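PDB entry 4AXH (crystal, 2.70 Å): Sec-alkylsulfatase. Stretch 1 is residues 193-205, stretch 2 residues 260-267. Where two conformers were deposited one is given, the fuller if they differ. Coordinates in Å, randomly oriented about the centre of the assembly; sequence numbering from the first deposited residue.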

# COMPACT_ATOMS: atom_id res chain seq x y z
N ASP A 193 -19.27 26.24 -19.28
CA ASP A 193 -18.84 27.36 -18.44
C ASP A 193 -19.22 27.18 -16.98
O ASP A 193 -20.37 26.86 -16.73
CB ASP A 193 -19.40 28.67 -19.01
CG ASP A 193 -18.99 28.91 -20.44
OD1 ASP A 193 -17.76 28.85 -20.74
OD2 ASP A 193 -19.89 29.18 -21.28
N GLU A 194 -18.27 27.39 -16.01
CA GLU A 194 -18.60 27.22 -14.58
C GLU A 194 -19.73 28.14 -14.17
O GLU A 194 -20.54 27.73 -13.32
CB GLU A 194 -17.38 27.23 -13.62
CG GLU A 194 -17.72 26.95 -12.15
CD GLU A 194 -17.40 25.59 -11.52
OE1 GLU A 194 -16.19 25.31 -11.35
OE2 GLU A 194 -18.34 24.88 -11.08
N ALA A 195 -19.86 29.32 -14.80
CA ALA A 195 -20.97 30.24 -14.52
C ALA A 195 -22.32 29.51 -14.69
O ALA A 195 -23.17 29.65 -13.82
CB ALA A 195 -20.91 31.44 -15.47
N ASP A 196 -22.49 28.70 -15.77
CA ASP A 196 -23.72 27.95 -16.07
C ASP A 196 -23.97 26.84 -15.04
O ASP A 196 -25.12 26.54 -14.74
CB ASP A 196 -23.69 27.35 -17.48
CG ASP A 196 -23.63 28.34 -18.62
OD1 ASP A 196 -23.92 29.53 -18.39
OD2 ASP A 196 -23.34 27.92 -19.76
N VAL A 197 -22.87 26.24 -14.52
CA VAL A 197 -22.91 25.18 -13.53
C VAL A 197 -23.43 25.79 -12.23
O VAL A 197 -24.48 25.38 -11.75
CB VAL A 197 -21.55 24.45 -13.39
CG1 VAL A 197 -21.51 23.50 -12.20
CG2 VAL A 197 -21.21 23.71 -14.67
N LYS A 198 -22.73 26.83 -11.73
CA LYS A 198 -23.09 27.53 -10.50
C LYS A 198 -24.56 28.03 -10.50
O LYS A 198 -25.23 27.96 -9.48
CB LYS A 198 -22.08 28.64 -10.20
CG LYS A 198 -20.65 28.12 -10.00
CD LYS A 198 -19.79 29.12 -9.22
CE LYS A 198 -18.35 28.71 -9.01
NZ LYS A 198 -17.41 29.56 -9.81
N ALA A 199 -25.06 28.44 -11.67
CA ALA A 199 -26.43 28.91 -11.88
C ALA A 199 -27.45 27.75 -11.92
O ALA A 199 -28.66 27.98 -11.75
CB ALA A 199 -26.51 29.71 -13.18
N GLY A 200 -26.98 26.53 -12.17
CA GLY A 200 -27.83 25.35 -12.25
C GLY A 200 -28.43 25.14 -13.63
O GLY A 200 -29.32 24.30 -13.78
N LYS A 201 -27.96 25.89 -14.64
CA LYS A 201 -28.44 25.75 -16.03
C LYS A 201 -27.95 24.41 -16.61
O LYS A 201 -28.66 23.77 -17.40
CB LYS A 201 -27.97 26.93 -16.94
CG LYS A 201 -28.13 28.33 -16.33
CD LYS A 201 -29.60 28.81 -16.21
CE LYS A 201 -29.80 29.89 -15.17
NZ LYS A 201 -29.96 29.34 -13.79
N VAL A 202 -26.73 23.99 -16.18
CA VAL A 202 -26.05 22.75 -16.54
C VAL A 202 -25.88 21.92 -15.26
O VAL A 202 -25.33 22.41 -14.27
CB VAL A 202 -24.71 23.01 -17.26
CG1 VAL A 202 -24.01 21.71 -17.64
CG2 VAL A 202 -24.92 23.90 -18.48
N LYS A 203 -26.40 20.67 -15.27
CA LYS A 203 -26.32 19.77 -14.12
C LYS A 203 -25.07 18.91 -14.26
O LYS A 203 -24.94 18.18 -15.23
CB LYS A 203 -27.62 18.93 -13.97
CG LYS A 203 -28.89 19.73 -13.61
CD LYS A 203 -28.99 20.01 -12.10
CE LYS A 203 -29.44 21.42 -11.74
NZ LYS A 203 -29.24 21.74 -10.28
N VAL A 204 -24.13 19.05 -13.34
CA VAL A 204 -22.86 18.33 -13.37
C VAL A 204 -22.77 17.31 -12.20
O VAL A 204 -22.56 17.68 -11.05
CB VAL A 204 -21.65 19.28 -13.49
CG1 VAL A 204 -20.33 18.53 -13.41
CG2 VAL A 204 -21.70 20.05 -14.79
N PHE A 205 -22.94 16.01 -12.53
CA PHE A 205 -22.93 14.91 -11.56
C PHE A 205 -21.55 14.32 -11.38
O PHE A 205 -20.79 14.24 -12.34
CB PHE A 205 -23.90 13.80 -11.98
CG PHE A 205 -25.30 14.27 -12.33
CD1 PHE A 205 -25.60 14.71 -13.61
CD2 PHE A 205 -26.31 14.24 -11.38
CE1 PHE A 205 -26.88 15.14 -13.93
CE2 PHE A 205 -27.60 14.67 -11.70
CZ PHE A 205 -27.88 15.11 -12.98
N THR A 260 -8.45 21.17 -17.37
CA THR A 260 -9.42 21.98 -16.64
C THR A 260 -10.10 21.22 -15.52
O THR A 260 -10.08 19.99 -15.50
CB THR A 260 -10.47 22.60 -17.63
OG1 THR A 260 -11.45 21.62 -17.96
CG2 THR A 260 -9.84 23.22 -18.88
N LEU A 261 -10.72 21.97 -14.61
CA LEU A 261 -11.47 21.41 -13.49
C LEU A 261 -12.69 22.27 -13.24
O LEU A 261 -12.55 23.37 -12.72
CB LEU A 261 -10.60 21.37 -12.23
CG LEU A 261 -10.79 20.19 -11.32
CD1 LEU A 261 -9.55 19.97 -10.44
CD2 LEU A 261 -12.02 20.34 -10.49
N VAL A 262 -13.87 21.82 -13.66
CA VAL A 262 -15.08 22.55 -13.34
C VAL A 262 -15.87 21.81 -12.26
O VAL A 262 -16.30 20.68 -12.47
CB VAL A 262 -15.90 23.26 -14.47
CG1 VAL A 262 -15.16 23.34 -15.80
CG2 VAL A 262 -17.32 22.72 -14.60
N ALA A 263 -15.96 22.43 -11.08
CA ALA A 263 -16.64 21.87 -9.91
C ALA A 263 -18.02 21.30 -10.21
O ALA A 263 -18.80 21.93 -10.93
CB ALA A 263 -16.73 22.92 -8.83
N PRO A 264 -18.33 20.09 -9.69
CA PRO A 264 -19.67 19.51 -9.90
C PRO A 264 -20.79 20.26 -9.16
O PRO A 264 -20.57 20.99 -8.19
CB PRO A 264 -19.53 18.08 -9.39
CG PRO A 264 -18.06 17.88 -9.17
CD PRO A 264 -17.51 19.20 -8.85
N ASN A 265 -22.00 20.06 -9.66
CA ASN A 265 -23.27 20.63 -9.22
C ASN A 265 -23.86 19.66 -8.18
O ASN A 265 -24.02 20.02 -7.02
CB ASN A 265 -24.18 20.64 -10.44
CG ASN A 265 -25.03 21.82 -10.60
OD1 ASN A 265 -24.74 22.68 -11.42
ND2 ASN A 265 -26.17 21.84 -9.91
N VAL A 266 -24.19 18.43 -8.62
CA VAL A 266 -24.82 17.37 -7.82
C VAL A 266 -23.93 16.15 -7.56
O VAL A 266 -23.46 15.49 -8.50
CB VAL A 266 -26.28 17.06 -8.30
CG1 VAL A 266 -26.53 17.45 -9.76
CG2 VAL A 266 -26.72 15.63 -8.01
N LEU A 267 -23.72 15.86 -6.27
CA LEU A 267 -22.90 14.75 -5.77
C LEU A 267 -23.70 13.49 -5.44
O LEU A 267 -24.68 13.57 -4.71
CB LEU A 267 -22.15 15.21 -4.51
CG LEU A 267 -20.76 15.80 -4.76
CD1 LEU A 267 -20.44 16.85 -3.75
CD2 LEU A 267 -19.70 14.71 -4.72

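The apolar centre of this contact is a discontinuous row of valines with a proline and a phenylalanine. Val-197, facing out from the short helix that begins at Glu-194 toward the second stretch, brings CG2 to 4.0 Å from CG2 of Val-262, whose CA-to-CB bond points back toward the helix. Farther along, Val-204 CG1 lies 4.1 Å from Pro-264 CB. Where the strands pair, Phe-205 CE2 comes within 3.6 Å of Val-266 CG1, the methyl approaching the ring obliquely; both side chains lie on the same face of the sheet, as expected for a bridged pair. These van der Waals contacts contribute to the 566 Å² buried between the stretches.

Backbone pairing fixes the register beside this apolar row. Phe-205 and Val-266 form a parallel bridge, their CA atoms 4.9 Å apart. One carbonyl serves two successive amides: Val-204 O accepts hydrogen bonds from Asn-265 N at 2.8 Å and Val-266 N at 3.0 Å, so the loop is pinned just where it becomes strand. A CA-H...O contact, Phe-205 CA to Val-266 O at 3.2 Å, extends the pairing.

At the helix start, Glu-194 reaches across with chi1 at t, and its OE1 accepts a hydrogen bond from Ala-263 N at 2.9 Å, so a carboxylate satisfies a loop amide. The same carboxylate also crowds a carbonyl, with OE2 only 3.0 Å from Ala-263 O, two acceptors, and so not a hydrogen bond.

The side chain of Asn-265 ends among Val-197 O, Val-202 O and Lys-203 NZ; which way its amide is turned stays open. Nearby the first chain turns: Gly-200, with phi of 86°, is the first residue to leave helical phi/psi, in a Schellman motif, including Lys-201 N to Asp-196 O at 2.9 Å. A CB at Gly-200 would jam against the preceding carbonyl oxygen.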